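Local structure of ABC-type phosphate transport system, periplasmic component (Lactobacillus brevis, 4ECF) at residues A[71-76]-A[209-214]; A[44-49]-A[66-71]; A[158-163]-A[177-182]. The protein probably binds phosphate outside the cytoplasmic membrane and passes it to the membrane components of the PstSACB ABC transporter for import into the cell. All blocks are in the same frame, centred on the assembly; numbering follows the deposited sequence.

Contact 1: A[71-76]-A[209-214]; sequences RQLVDH and HLYTKG
V74 and T212 form a hydrogen-bonded pair between two antiparallel strands, V74 N giving to T212 O at 2.8 Å and T212 N returning to V74 O. G214 N to Q72 O and L210 N to H76 O continue the backbone bonding beyond them, while L73 and K213 form the neighbouring non-hydrogen-bonded pair.

Side chains add polar bonds. The carboxylate of D75 has its CG anti to the backbone N (chi1 -165°); H209 ND1 donates a hydrogen bond to D75 OD1 at 2.7 Å, meeting it on the syn side, with that oxygen almost in the imidazole plane. The same OD1 lies 3.5 Å above the Y211 ring, offset toward its rim. H76 turns its ring edge to the other strand, and H76 ND1 donates to L210 O at 2.8 Å. K213 NZ bonds only weakly to Q72 OE1; its stronger partner is Q49 O.

Apolar contact is modest: L73 CB meets Y211 CD1 at 3.8 Å.

These ends of strands 73-87 and 205-213 belong to the mixed sheet of a periplasmic-binding-protein fold. Helix 218-228 packs on H76 and T212, helix 41-50 on L73 and Y211, and strand 55-58 continues the sheet beyond 205-213.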
ATOM      1  N   ARG A  71      11.547   2.813  18.683  1.00 30.59           N
ATOM      2  CA  ARG A  71      12.560   2.026  19.404  1.00 33.16           C
ATOM      3  C   ARG A  71      11.992   0.897  20.299  1.00 33.20           C
ATOM      4  O   ARG A  71      12.747   0.047  20.739  1.00 34.75           O
ATOM      5  CB  ARG A  71      13.483   2.942  20.216  1.00 43.47           C
ATOM      6  CG  ARG A  71      14.423   3.767  19.342  1.00 53.46           C
ATOM      7  CD  ARG A  71      15.808   3.912  19.967  1.00 75.47           C
ATOM      8  NE  ARG A  71      15.898   5.029  20.914  1.00 88.42           N
ATOM      9  CZ  ARG A  71      16.795   5.128  21.900  1.00 92.56           C
ATOM     10  NH1 ARG A  71      17.695   4.169  22.110  1.00 87.24           N
ATOM     11  NH2 ARG A  71      16.785   6.194  22.694  1.00 94.61           N
ATOM     12  N   GLN A  72      10.694   0.878  20.569  1.00 27.86           N
ATOM     13  CA  GLN A  72      10.094  -0.227  21.287  1.00 29.73           C
ATOM     14  C   GLN A  72       9.475  -1.280  20.325  1.00 23.96           C
ATOM     15  O   GLN A  72       9.023  -2.344  20.758  1.00 25.08           O
ATOM     16  CB  GLN A  72       9.103   0.261  22.359  1.00 47.59           C
ATOM     17  CG  GLN A  72       7.805   0.884  21.861  1.00 60.21           C
ATOM     18  CD  GLN A  72       6.747   1.056  22.966  1.00 74.66           C
ATOM     19  OE1 GLN A  72       5.610   0.566  22.849  1.00 60.76           O
ATOM     20  NE2 GLN A  72       7.120   1.749  24.040  1.00 79.27           N
ATOM     21  N   LEU A  73       9.488  -0.982  19.028  1.00 21.35           N
ATOM     22  CA  LEU A  73       8.973  -1.897  18.038  1.00 19.85           C
ATOM     23  C   LEU A  73      10.121  -2.564  17.334  1.00 21.71           C
ATOM     24  O   LEU A  73      11.236  -2.036  17.293  1.00 24.85           O
ATOM     25  CB  LEU A  73       8.088  -1.165  17.034  1.00 21.18           C
ATOM     26  CG  LEU A  73       6.911  -0.381  17.621  1.00 21.24           C
ATOM     27  CD1 LEU A  73       6.103   0.353  16.535  1.00 19.91           C
ATOM     28  CD2 LEU A  73       6.036  -1.310  18.434  1.00 18.63           C
ATOM     29  N   VAL A  74       9.838  -3.746  16.786  1.00 18.56           N
ATOM     30  CA  VAL A  74      10.794  -4.494  15.974  1.00 17.37           C
ATOM     31  C   VAL A  74      10.227  -4.667  14.557  1.00 17.44           C
ATOM     32  O   VAL A  74       9.160  -5.240  14.366  1.00 19.10           O
ATOM     33  CB  VAL A  74      11.145  -5.864  16.557  1.00 20.75           C
ATOM     34  CG1 VAL A  74      12.136  -6.606  15.671  1.00 20.53           C
ATOM     35  CG2 VAL A  74      11.730  -5.687  17.972  1.00 18.66           C
ATOM     36  N   ASP A  75      10.970  -4.154  13.589  1.00 16.78           N
ATOM     37  CA  ASP A  75      10.630  -4.197  12.179  1.00 17.32           C
ATOM     38  C   ASP A  75      10.867  -5.575  11.568  1.00 16.89           C
ATOM     39  O   ASP A  75      11.821  -6.283  11.939  1.00 18.38           O
ATOM     40  CB  ASP A  75      11.462  -3.118  11.439  1.00 19.04           C
ATOM     41  CG  ASP A  75      10.948  -2.828  10.039  1.00 23.93           C
ATOM     42  OD1 ASP A  75       9.806  -3.229   9.745  1.00 18.80           O
ATOM     43  OD2 ASP A  75      11.689  -2.195   9.250  1.00 24.55           O
ATOM     44  N   HIS A  76      10.010  -5.946  10.633  1.00 16.06           N
ATOM     45  CA  HIS A  76      10.226  -7.127   9.782  1.00 17.45           C
ATOM     46  C   HIS A  76       9.688  -6.792   8.431  1.00 18.04           C
ATOM     47  O   HIS A  76       8.484  -6.589   8.272  1.00 19.63           O
ATOM     48  CB  HIS A  76       9.515  -8.375  10.297  1.00 16.49           C
ATOM     49  CG  HIS A  76       9.770  -8.685  11.759  1.00 15.79           C
ATOM     50  ND1 HIS A  76       9.080  -8.094  12.771  1.00 17.50           N
ATOM     51  CD2 HIS A  76      10.682  -9.540  12.337  1.00 17.70           C
ATOM     52  CE1 HIS A  76       9.528  -8.573  13.950  1.00 16.10           C
ATOM     53  NE2 HIS A  76      10.513  -9.467  13.688  1.00 17.05           N
ATOM     54  N   HIS A 209       5.737  -3.902   6.063  1.00 16.75           N
ATOM     55  CA  HIS A 209       6.313  -4.201   7.381  1.00 15.72           C
ATOM     56  C   HIS A 209       5.342  -4.968   8.258  1.00 15.57           C
ATOM     57  O   HIS A 209       4.132  -4.622   8.299  1.00 15.93           O
ATOM     58  CB  HIS A 209       6.620  -2.915   8.120  1.00 15.39           C
ATOM     59  CG  HIS A 209       7.524  -1.967   7.404  1.00 17.34           C
ATOM     60  ND1 HIS A 209       8.805  -1.753   7.779  1.00 18.78           N
ATOM     61  CD2 HIS A 209       7.235  -1.055   6.417  1.00 18.84           C
ATOM     62  CE1 HIS A 209       9.337  -0.754   7.009  1.00 17.71           C
ATOM     63  NE2 HIS A 209       8.369  -0.345   6.155  1.00 17.86           N
ATOM     64  N   LEU A 210       5.850  -5.969   8.969  1.00 16.96           N
ATOM     65  CA  LEU A 210       5.086  -6.662  10.038  1.00 13.28           C
ATOM     66  C   LEU A 210       5.776  -6.293  11.348  1.00 15.42           C
ATOM     67  O   LEU A 210       6.798  -6.867  11.671  1.00 15.31           O
ATOM     68  CB  LEU A 210       5.061  -8.169   9.832  1.00 14.81           C
ATOM     69  CG  LEU A 210       4.426  -8.682   8.525  1.00 15.39           C
ATOM     70  CD1 LEU A 210       4.429 -10.195   8.482  1.00 16.85           C
ATOM     71  CD2 LEU A 210       3.017  -8.151   8.347  1.00 16.63           C
ATOM     72  N   TYR A 211       5.353  -5.234  12.003  1.00 15.32           N
ATOM     73  CA  TYR A 211       5.922  -4.819  13.259  1.00 14.74           C
ATOM     74  C   TYR A 211       5.418  -5.620  14.429  1.00 13.66           C
ATOM     75  O   TYR A 211       4.208  -5.916  14.519  1.00 16.24           O
ATOM     76  CB  TYR A 211       5.571  -3.332  13.502  1.00 14.77           C
ATOM     77  CG  TYR A 211       6.550  -2.367  12.844  1.00 15.64           C
ATOM     78  CD1 TYR A 211       7.813  -2.123  13.412  1.00 17.30           C
ATOM     79  CD2 TYR A 211       6.253  -1.759  11.624  1.00 16.18           C
ATOM     80  CE1 TYR A 211       8.702  -1.236  12.811  1.00 17.69           C
ATOM     81  CE2 TYR A 211       7.150  -0.862  11.013  1.00 18.15           C
ATOM     82  CZ  TYR A 211       8.369  -0.624  11.576  1.00 17.59           C
ATOM     83  OH  TYR A 211       9.263   0.269  10.978  1.00 18.41           O
ATOM     84  N   THR A 212       6.342  -5.868  15.364  1.00 15.87           N
ATOM     85  CA  THR A 212       6.032  -6.458  16.678  1.00 15.55           C
ATOM     86  C   THR A 212       6.505  -5.554  17.818  1.00 14.85           C
ATOM     87  O   THR A 212       7.326  -4.661  17.627  1.00 16.76           O
ATOM     88  CB  THR A 212       6.623  -7.871  16.812  1.00 17.55           C
ATOM     89  OG1 THR A 212       8.049  -7.796  16.750  1.00 16.73           O
ATOM     90  CG2 THR A 212       6.035  -8.833  15.686  1.00 16.26           C
ATOM     91  N   LYS A 213       5.886  -5.738  18.982  1.00 16.46           N
ATOM     92  CA  LYS A 213       6.308  -5.048  20.218  1.00 17.19           C
ATOM     93  C   LYS A 213       7.266  -5.951  20.931  1.00 17.62           C
ATOM     94  O   LYS A 213       6.876  -6.981  21.501  1.00 20.09           O
ATOM     95  CB  LYS A 213       5.112  -4.726  21.106  1.00 21.37           C
ATOM     96  CG  LYS A 213       5.468  -3.739  22.248  1.00 22.24           C
ATOM     97  CD  LYS A 213       4.223  -3.203  22.928  1.00 27.69           C
ATOM     98  CE  LYS A 213       4.641  -2.351  24.125  1.00 32.11           C
ATOM     99  NZ  LYS A 213       3.622  -1.345  24.503  1.00 37.72           N
ATOM    100  N   GLY A 214       8.536  -5.597  20.832  1.00 17.81           N
ATOM    101  CA  GLY A 214       9.634  -6.465  21.261  1.00 18.16           C
ATOM    102  C   GLY A 214       9.881  -7.539  20.254  1.00 17.15           C
ATOM    103  O   GLY A 214       9.189  -7.630  19.226  1.00 18.89           O
TER

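Contact 2: A[44-49]-A[66-71]; sequences GLSQIQ and KGINAR. With EDO (1,2-ethanediol), chain E.
Q49 OE1 accepts the backbone N-H of N69 at 2.7 Å, close to straight at 163° and in the plane of the glutamine amide. This is one half of a two-pronged side-chain-to-backbone clasp between helix 41-50 and the loop leading into strand 73-87 of the periplasmic-binding-protein fold. The other half runs the opposite way: Q49 NE2 donates to G67 O at 3.0 Å, and that acceptor also lies in the amide plane. With CG anti to the backbone N (chi1 163°) and the chain extended beyond it, the glutamine reaches across to the loop. Having both ends engaged fixes the rotation of the amide and which end is oxygen and which nitrogen.

I68, between the two bonded residues, supplies the apolar part. Its CD1 sits against the helix backbone, 3.6 Å from L45 O, and touches L45 CB at 3.9 Å; S46 OG, whose bond goes to G42 O, is a little farther away. On its other branch, I68 CG2 lies 3.9 Å from Q49 OE1. I68 also packs on L73, so the loop residue bridges helix and strand.

In one of the two conformers of N69 the loop then tightens into an Asx turn, in which R71 N donates to N69 OD1 at 3.3 Å from above the plane of the asparagine amide.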
ATOM      1  N   GLY A  44      -2.502   0.232  12.504  1.00 17.08           N
ATOM      2  CA  GLY A  44      -1.552  -0.824  12.726  1.00 17.12           C
ATOM      3  C   GLY A  44      -0.444  -0.407  13.677  1.00 17.65           C
ATOM      4  O   GLY A  44      -0.146  -1.101  14.640  1.00 18.26           O
ATOM      5  N   LEU A  45       0.179   0.732  13.385  1.00 17.00           N
ATOM      6  CA  LEU A  45       1.248   1.247  14.207  1.00 16.82           C
ATOM      7  C   LEU A  45       0.771   1.638  15.603  1.00 16.66           C
ATOM      8  O   LEU A  45       1.420   1.318  16.604  1.00 17.20           O
ATOM      9  CB  LEU A  45       1.974   2.398  13.506  1.00 18.18           C
ATOM     10  CG  LEU A  45       2.726   2.027  12.224  1.00 17.94           C
ATOM     11  CD1 LEU A  45       3.225   3.280  11.528  1.00 20.50           C
ATOM     12  CD2 LEU A  45       3.860   1.036  12.512  1.00 18.49           C
ATOM     13  N   SER A  46      -0.360   2.329  15.689  1.00 16.37           N
ATOM     14  CA  SER A  46      -0.869   2.696  17.013  1.00 18.31           C
ATOM     15  C   SER A  46      -1.224   1.485  17.874  1.00 17.13           C
ATOM     16  O   SER A  46      -0.918   1.464  19.086  1.00 18.47           O
ATOM     17  CB  SER A  46      -2.094   3.606  16.865  1.00 19.54           C
ATOM     18  OG  SER A  46      -1.705   4.848  16.290  1.00 21.26           O
ATOM     19  N   GLN A  47      -1.813   0.454  17.266  1.00 17.42           N
ATOM     20  CA  GLN A  47      -2.252  -0.719  18.042  1.00 16.24           C
ATOM     21  C   GLN A  47      -1.057  -1.582  18.480  1.00 16.35           C
ATOM     22  O   GLN A  47      -1.037  -2.067  19.602  1.00 16.69           O
ATOM     23  CB  GLN A  47      -3.248  -1.565  17.268  1.00 17.45           C
ATOM     24  CG  GLN A  47      -4.591  -0.854  17.086  1.00 17.72           C
ATOM     25  CD  GLN A  47      -5.285  -0.646  18.404  1.00 26.26           C
ATOM     26  OE1 GLN A  47      -5.718  -1.611  19.023  1.00 31.83           O
ATOM     27  NE2 GLN A  47      -5.405   0.615  18.827  1.00 35.09           N
ATOM     28  N   ILE A  48      -0.052  -1.690  17.630  1.00 15.54           N
ATOM     29  CA  ILE A  48       1.117  -2.470  18.033  1.00 15.84           C
ATOM     30  C   ILE A  48       1.881  -1.738  19.142  1.00 16.48           C
ATOM     31  O   ILE A  48       2.342  -2.369  20.120  1.00 17.79           O
ATOM     32  CB  ILE A  48       1.990  -2.933  16.842  1.00 15.42           C
ATOM     33  CG1 ILE A  48       3.024  -3.996  17.303  1.00 15.80           C
ATOM     34  CG2 ILE A  48       2.736  -1.782  16.181  1.00 15.67           C
ATOM     35  CD1 ILE A  48       2.380  -5.277  17.838  1.00 16.07           C
ATOM     36  N   GLN A  49       2.007  -0.415  19.033  1.00 15.71           N
ATOM     37  CA  GLN A  49       2.633   0.367  20.122  1.00 18.56           C
ATOM     38  C   GLN A  49       1.912   0.169  21.439  1.00 21.60           C
ATOM     39  O   GLN A  49       2.546   0.083  22.496  1.00 21.02           O
ATOM     40  CB  GLN A  49       2.742   1.841  19.783  1.00 21.73           C
ATOM     41  CG  GLN A  49       2.977   2.768  20.950  1.00 24.93           C
ATOM     42  CD  GLN A  49       3.460   4.118  20.481  1.00 25.57           C
ATOM     43  OE1 GLN A  49       4.623   4.234  20.126  1.00 30.41           O
ATOM     44  NE2 GLN A  49       2.578   5.128  20.444  1.00 29.24           N
ATOM     45  N   LYS A  66       3.822  10.383  13.433  1.00 26.95           N
ATOM     46  CA  LYS A  66       3.963  11.178  14.659  1.00 35.44           C
ATOM     47  C   LYS A  66       3.349  10.449  15.851  1.00 29.77           C
ATOM     48  O   LYS A  66       2.243   9.912  15.751  1.00 33.43           O
ATOM     49  CB  LYS A  66       3.298  12.555  14.519  1.00 41.54           C
ATOM     50  CG  LYS A  66       3.863  13.429  13.404  1.00 50.74           C
ATOM     51  CD  LYS A  66       3.654  14.925  13.685  1.00 61.36           C
ATOM     52  CE  LYS A  66       3.100  15.688  12.484  1.00 64.22           C
ATOM     53  NZ  LYS A  66       3.753  15.338  11.192  1.00 64.49           N
ATOM     54  N   GLY A  67       4.087  10.406  16.958  1.00 30.60           N
ATOM     55  CA  GLY A  67       3.622   9.811  18.217  1.00 30.55           C
ATOM     56  C   GLY A  67       3.919   8.333  18.405  1.00 31.99           C
ATOM     57  O   GLY A  67       3.560   7.740  19.431  1.00 29.58           O
ATOM     58  N   ILE A  68       4.551   7.720  17.407  1.00 27.95           N
ATOM     59  CA  ILE A  68       4.976   6.320  17.513  1.00 24.82           C
ATOM     60  C   ILE A  68       6.444   6.280  17.945  1.00 31.12           C
ATOM     61  O   ILE A  68       7.302   6.916  17.299  1.00 33.86           O
ATOM     62  CB  ILE A  68       4.798   5.556  16.158  1.00 23.05           C
ATOM     63  CG1 ILE A  68       3.346   5.634  15.642  1.00 23.97           C
ATOM     64  CG2 ILE A  68       5.336   4.118  16.247  1.00 24.18           C
ATOM     65  CD1 ILE A  68       2.317   4.846  16.465  1.00 26.24           C
ATOM     66  N   ASN A  69       6.732   5.571  19.033  1.00 29.61           N
ATOM     67  CA  ASN A  69       8.111   5.317  19.465  0.70 29.14           C
ATOM     68  C   ASN A  69       8.686   4.083  18.751  1.00 28.84           C
ATOM     69  O   ASN A  69       8.480   2.936  19.162  1.00 27.93           O
ATOM     70  CB  ASN A  69       8.175   5.173  20.991  0.70 32.95           C
ATOM     71  CG  ASN A  69       9.594   5.013  21.518  0.70 35.95           C
ATOM     72  OD1 ASN A  69      10.575   5.115  20.777  0.70 37.86           O
ATOM     73  ND2 ASN A  69       9.706   4.748  22.817  0.70 39.53           N
ATOM     74  N   ALA A  70       9.425   4.321  17.667  1.00 29.09           N
ATOM     75  CA  ALA A  70       9.967   3.226  16.853  1.00 27.96           C
ATOM     76  C   ALA A  70      10.914   2.296  17.629  1.00 32.27           C
ATOM     77  O   ALA A  70      11.039   1.101  17.300  1.00 30.21           O
ATOM     78  CB  ALA A  70      10.669   3.800  15.628  1.00 27.31           C
ATOM     79  N   ARG A  71      11.547   2.813  18.683  1.00 30.59           N
ATOM     80  CA  ARG A  71      12.560   2.026  19.404  1.00 33.16           C
ATOM     81  C   ARG A  71      11.992   0.897  20.299  1.00 33.20           C
ATOM     82  O   ARG A  71      12.747   0.047  20.739  1.00 34.75           O
ATOM     83  CB  ARG A  71      13.483   2.942  20.216  1.00 43.47           C
ATOM     84  CG  ARG A  71      14.423   3.767  19.342  1.00 53.46           C
ATOM     85  CD  ARG A  71      15.808   3.912  19.967  1.00 75.47           C
ATOM     86  NE  ARG A  71      15.898   5.029  20.914  1.00 88.42           N
ATOM     87  CZ  ARG A  71      16.795   5.128  21.900  1.00 92.56           C
ATOM     88  NH1 ARG A  71      17.695   4.169  22.110  1.00 87.24           N
ATOM     89  NH2 ARG A  71      16.785   6.194  22.694  1.00 94.61           N
TER
HETATM   90  C1  EDO E 303      -8.416  -4.665  18.297  1.00 35.47           C
HETATM   91  O1  EDO E 303      -9.540  -5.170  17.570  1.00 50.69           O
HETATM   92  C2  EDO E 303      -7.216  -4.576  17.380  1.00 34.93           C
HETATM   93  O2  EDO E 303      -6.508  -3.326  17.475  1.00 37.83           O

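Contact 3: A[158-163]-A[177-182]; sequences MVRSIV and YVNKTV. With ACT (acetate ion), chain C.
R160 lays its guanidinium between Y177 and N179, fastening helix 156-165 to the loop that joins strands 169-174 and 183-187 in this periplasmic-binding-protein fold. The arginine leaves the helix with CG anti to the backbone N and bends at chi3 (61°). R160 NH1 donates to Y177 O at 2.9 Å and, at the same length, to the O atom of a bound acetate, probably from the crystallisation liquor; both acceptors lie at the edge of the guanidinium. Y177 CD2 stands 3.6 Å above one face, the two planes inclined by 51°, while N179 ND2 lies over the opposite face, its amide plane within 5° of the guanidinium plane. An alanine at R160 would probably leave Y177 O without this donor and open a gap between Y177 and N179.

Y177 turns a ring face to the acetate and sends its hydroxyl to T12 O. V182, next after R160 in buried surface, meets the helix through CG1: V182 CG1 lies 3.6 Å from R160 O and also packs on V163 CG1.

A type I turn from N179 to V182 brings that valine round to the helix. Within it, N179 OD1 accepts two donors, T181 OG1 and, in an Asx turn, T181 N at 2.9 Å.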
HETATM    1  N   MSE A 158     -12.586   0.104  -0.545  1.00 20.36           N
HETATM    2  CA  MSE A 158     -13.635   1.119  -0.715  0.60 21.01           C
HETATM    3  C   MSE A 158     -13.238   2.201  -1.739  1.00 20.99           C
HETATM    4  O   MSE A 158     -14.084   2.652  -2.493  1.00 22.23           O
HETATM    5  CB  MSE A 158     -14.042   1.703   0.626  0.60 22.82           C
HETATM    6  CG  MSE A 158     -14.715   0.667   1.511  0.60 27.37           C
HETATM    7 SE   MSE A 158     -15.170   1.366   3.271  0.45 33.36          SE
HETATM    8  CE  MSE A 158     -13.485   1.414   4.186  0.60 23.12           C
ATOM      9  N   VAL A 159     -11.965   2.608  -1.768  1.00 20.02           N
ATOM     10  CA  VAL A 159     -11.467   3.525  -2.795  1.00 21.06           C
ATOM     11  C   VAL A 159     -11.718   2.878  -4.175  1.00 20.98           C
ATOM     12  O   VAL A 159     -12.287   3.489  -5.076  1.00 20.39           O
ATOM     13  CB  VAL A 159      -9.964   3.861  -2.586  1.00 25.83           C
ATOM     14  CG1 VAL A 159      -9.346   4.260  -3.921  1.00 30.47           C
ATOM     15  CG2 VAL A 159      -9.781   4.978  -1.526  1.00 23.43           C
ATOM     16  N   ARG A 160     -11.317   1.607  -4.350  1.00 20.15           N
ATOM     17  CA  ARG A 160     -11.543   0.945  -5.634  1.00 20.49           C
ATOM     18  C   ARG A 160     -13.051   0.928  -6.046  1.00 24.37           C
ATOM     19  O   ARG A 160     -13.387   1.253  -7.180  1.00 23.67           O
ATOM     20  CB  ARG A 160     -10.946  -0.458  -5.623  1.00 24.77           C
ATOM     21  CG  ARG A 160     -11.289  -1.242  -6.882  1.00 28.65           C
ATOM     22  CD  ARG A 160     -10.749  -2.645  -6.780  1.00 29.85           C
ATOM     23  NE  ARG A 160     -11.293  -3.415  -5.658  1.00 28.77           N
ATOM     24  CZ  ARG A 160     -10.788  -4.557  -5.209  1.00 33.11           C
ATOM     25  NH1 ARG A 160      -9.705  -5.094  -5.751  1.00 31.11           N
ATOM     26  NH2 ARG A 160     -11.375  -5.186  -4.190  1.00 33.54           N
ATOM     27  N   SER A 161     -13.954   0.536  -5.151  1.00 23.18           N
ATOM     28  CA  SER A 161     -15.372   0.447  -5.524  1.00 25.84           C
ATOM     29  C   SER A 161     -16.008   1.787  -5.846  1.00 24.69           C
ATOM     30  O   SER A 161     -16.826   1.885  -6.782  1.00 28.32           O
ATOM     31  CB  SER A 161     -16.204  -0.280  -4.456  1.00 31.98           C
ATOM     32  OG  SER A 161     -15.963   0.256  -3.182  1.00 35.39           O
ATOM     33  N   ILE A 162     -15.628   2.836  -5.112  1.00 25.01           N
ATOM     34  CA  ILE A 162     -16.167   4.164  -5.347  0.50 23.11           C
ATOM     35  C   ILE A 162     -15.620   4.715  -6.671  1.00 20.71           C
ATOM     36  O   ILE A 162     -16.354   5.339  -7.454  1.00 22.97           O
ATOM     37  CB  ILE A 162     -15.841   5.123  -4.177  0.50 23.35           C
ATOM     38  CG1 ILE A 162     -16.633   4.720  -2.925  0.50 22.25           C
ATOM     39  CG2 ILE A 162     -16.129   6.571  -4.568  0.50 24.47           C
ATOM     40  CD1 ILE A 162     -18.115   4.992  -3.016  0.50 23.39           C
ATOM     41  N   VAL A 163     -14.339   4.481  -6.947  1.00 20.86           N
ATOM     42  CA  VAL A 163     -13.778   4.934  -8.234  1.00 19.27           C
ATOM     43  C   VAL A 163     -14.496   4.256  -9.393  1.00 21.41           C
ATOM     44  O   VAL A 163     -14.840   4.902 -10.377  1.00 22.32           O
ATOM     45  CB  VAL A 163     -12.226   4.744  -8.304  1.00 18.61           C
ATOM     46  CG1 VAL A 163     -11.684   4.874  -9.746  1.00 20.12           C
ATOM     47  CG2 VAL A 163     -11.557   5.754  -7.379  1.00 20.08           C
ATOM     48  N   TYR A 177      -4.924  -4.388  -5.863  1.00 24.45           N
ATOM     49  CA  TYR A 177      -6.318  -4.058  -5.917  1.00 23.50           C
ATOM     50  C   TYR A 177      -6.772  -3.702  -7.318  1.00 23.78           C
ATOM     51  O   TYR A 177      -7.960  -3.617  -7.570  1.00 25.55           O
ATOM     52  CB  TYR A 177      -6.646  -2.898  -4.958  1.00 21.59           C
ATOM     53  CG  TYR A 177      -6.727  -3.291  -3.483  1.00 19.22           C
ATOM     54  CD1 TYR A 177      -5.577  -3.442  -2.694  1.00 18.91           C
ATOM     55  CD2 TYR A 177      -7.964  -3.566  -2.890  1.00 21.11           C
ATOM     56  CE1 TYR A 177      -5.653  -3.847  -1.379  1.00 18.56           C
ATOM     57  CE2 TYR A 177      -8.049  -3.954  -1.562  1.00 19.44           C
ATOM     58  CZ  TYR A 177      -6.898  -4.118  -0.798  1.00 17.85           C
ATOM     59  OH  TYR A 177      -7.053  -4.454   0.533  1.00 20.66           O
ATOM     60  N   VAL A 178      -5.842  -3.442  -8.238  1.00 25.94           N
ATOM     61  CA  VAL A 178      -6.261  -3.074  -9.576  1.00 28.37           C
ATOM     62  C   VAL A 178      -6.960  -4.270 -10.245  1.00 27.13           C
ATOM     63  O   VAL A 178      -6.424  -5.373 -10.203  1.00 28.14           O
ATOM     64  CB  VAL A 178      -5.064  -2.586 -10.448  1.00 31.08           C
ATOM     65  CG1 VAL A 178      -5.533  -2.336 -11.874  1.00 30.03           C
ATOM     66  CG2 VAL A 178      -4.425  -1.329  -9.830  1.00 31.66           C
ATOM     67  N   ASN A 179      -8.142  -4.027 -10.795  1.00 30.91           N
ATOM     68  CA  ASN A 179      -8.913  -5.015 -11.559  1.00 37.55           C
ATOM     69  C   ASN A 179      -9.701  -4.336 -12.683  1.00 38.32           C
ATOM     70  O   ASN A 179      -9.581  -3.118 -12.884  1.00 32.69           O
ATOM     71  CB  ASN A 179      -9.818  -5.869 -10.622  1.00 35.84           C
ATOM     72  CG  ASN A 179     -11.006  -5.099 -10.017  1.00 38.96           C
ATOM     73  OD1 ASN A 179     -11.436  -4.074 -10.520  1.00 35.90           O
ATOM     74  ND2 ASN A 179     -11.560  -5.642  -8.932  1.00 37.42           N
ATOM     75  N   LYS A 180     -10.518  -5.119 -13.393  1.00 37.21           N
ATOM     76  CA  LYS A 180     -11.244  -4.671 -14.580  1.00 41.95           C
ATOM     77  C   LYS A 180     -12.274  -3.575 -14.336  1.00 36.02           C
ATOM     78  O   LYS A 180     -12.744  -2.950 -15.294  1.00 35.98           O
ATOM     79  CB  LYS A 180     -11.974  -5.859 -15.240  1.00 50.67           C
ATOM     80  CG  LYS A 180     -11.067  -6.877 -15.914  1.00 62.34           C
ATOM     81  CD  LYS A 180     -11.870  -7.951 -16.649  1.00 67.31           C
ATOM     82  CE  LYS A 180     -12.560  -8.920 -15.697  1.00 64.49           C
ATOM     83  NZ  LYS A 180     -11.588  -9.728 -14.908  1.00 64.80           N
ATOM     84  N   THR A 181     -12.637  -3.328 -13.076  1.00 31.48           N
ATOM     85  CA  THR A 181     -13.626  -2.289 -12.774  1.00 33.19           C
ATOM     86  C   THR A 181     -13.041  -0.863 -12.800  1.00 27.81           C
ATOM     87  O   THR A 181     -13.793   0.101 -12.838  1.00 32.54           O
ATOM     88  CB  THR A 181     -14.299  -2.519 -11.405  1.00 32.57           C
ATOM     89  OG1 THR A 181     -13.325  -2.382 -10.375  1.00 30.61           O
ATOM     90  CG2 THR A 181     -14.937  -3.934 -11.320  1.00 34.70           C
ATOM     91  N   VAL A 182     -11.713  -0.762 -12.764  1.00 28.74           N
ATOM     92  CA  VAL A 182     -11.017   0.537 -12.785  1.00 26.16           C
ATOM     93  C   VAL A 182      -9.840   0.533 -13.772  1.00 29.84           C
ATOM     94  O   VAL A 182      -9.444  -0.529 -14.271  1.00 30.32           O
ATOM     95  CB  VAL A 182     -10.526   0.931 -11.372  1.00 26.82           C
ATOM     96  CG1 VAL A 182     -11.710   1.071 -10.408  1.00 25.31           C
ATOM     97  CG2 VAL A 182      -9.518  -0.084 -10.839  1.00 25.21           C
TER
HETATM   98  C   ACT C 301      -7.842  -7.494  -3.480  1.00 50.21           C
HETATM   99  O   ACT C 301      -8.243  -7.321  -4.652  1.00 42.50           O
HETATM  100  OXT ACT C 301      -6.622  -7.489  -3.230  1.00 49.86           O
HETATM  101  CH3 ACT C 301      -8.849  -7.700  -2.382  1.00 49.74           C

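Contacts 1 and 2 form one continuous region: they share R71, their centres lie about 9 Å apart, and the bond between K213 and Q49 joins them. Contact 3 lies on the opposite side of the chain's centre, about 31 Å from contact 1 between centres, yet falls within the sequence loop that contact 1 closes. Contact 1, strand to strand and partly buried, combines backbone pairing with histidine bonds. The other two join a helix to a loop by one long polar side chain that bonds to loop backbone beside a small apolar contact: a neutral amide at surface contact 2, a cationic guanidinium at partly buried contact 3.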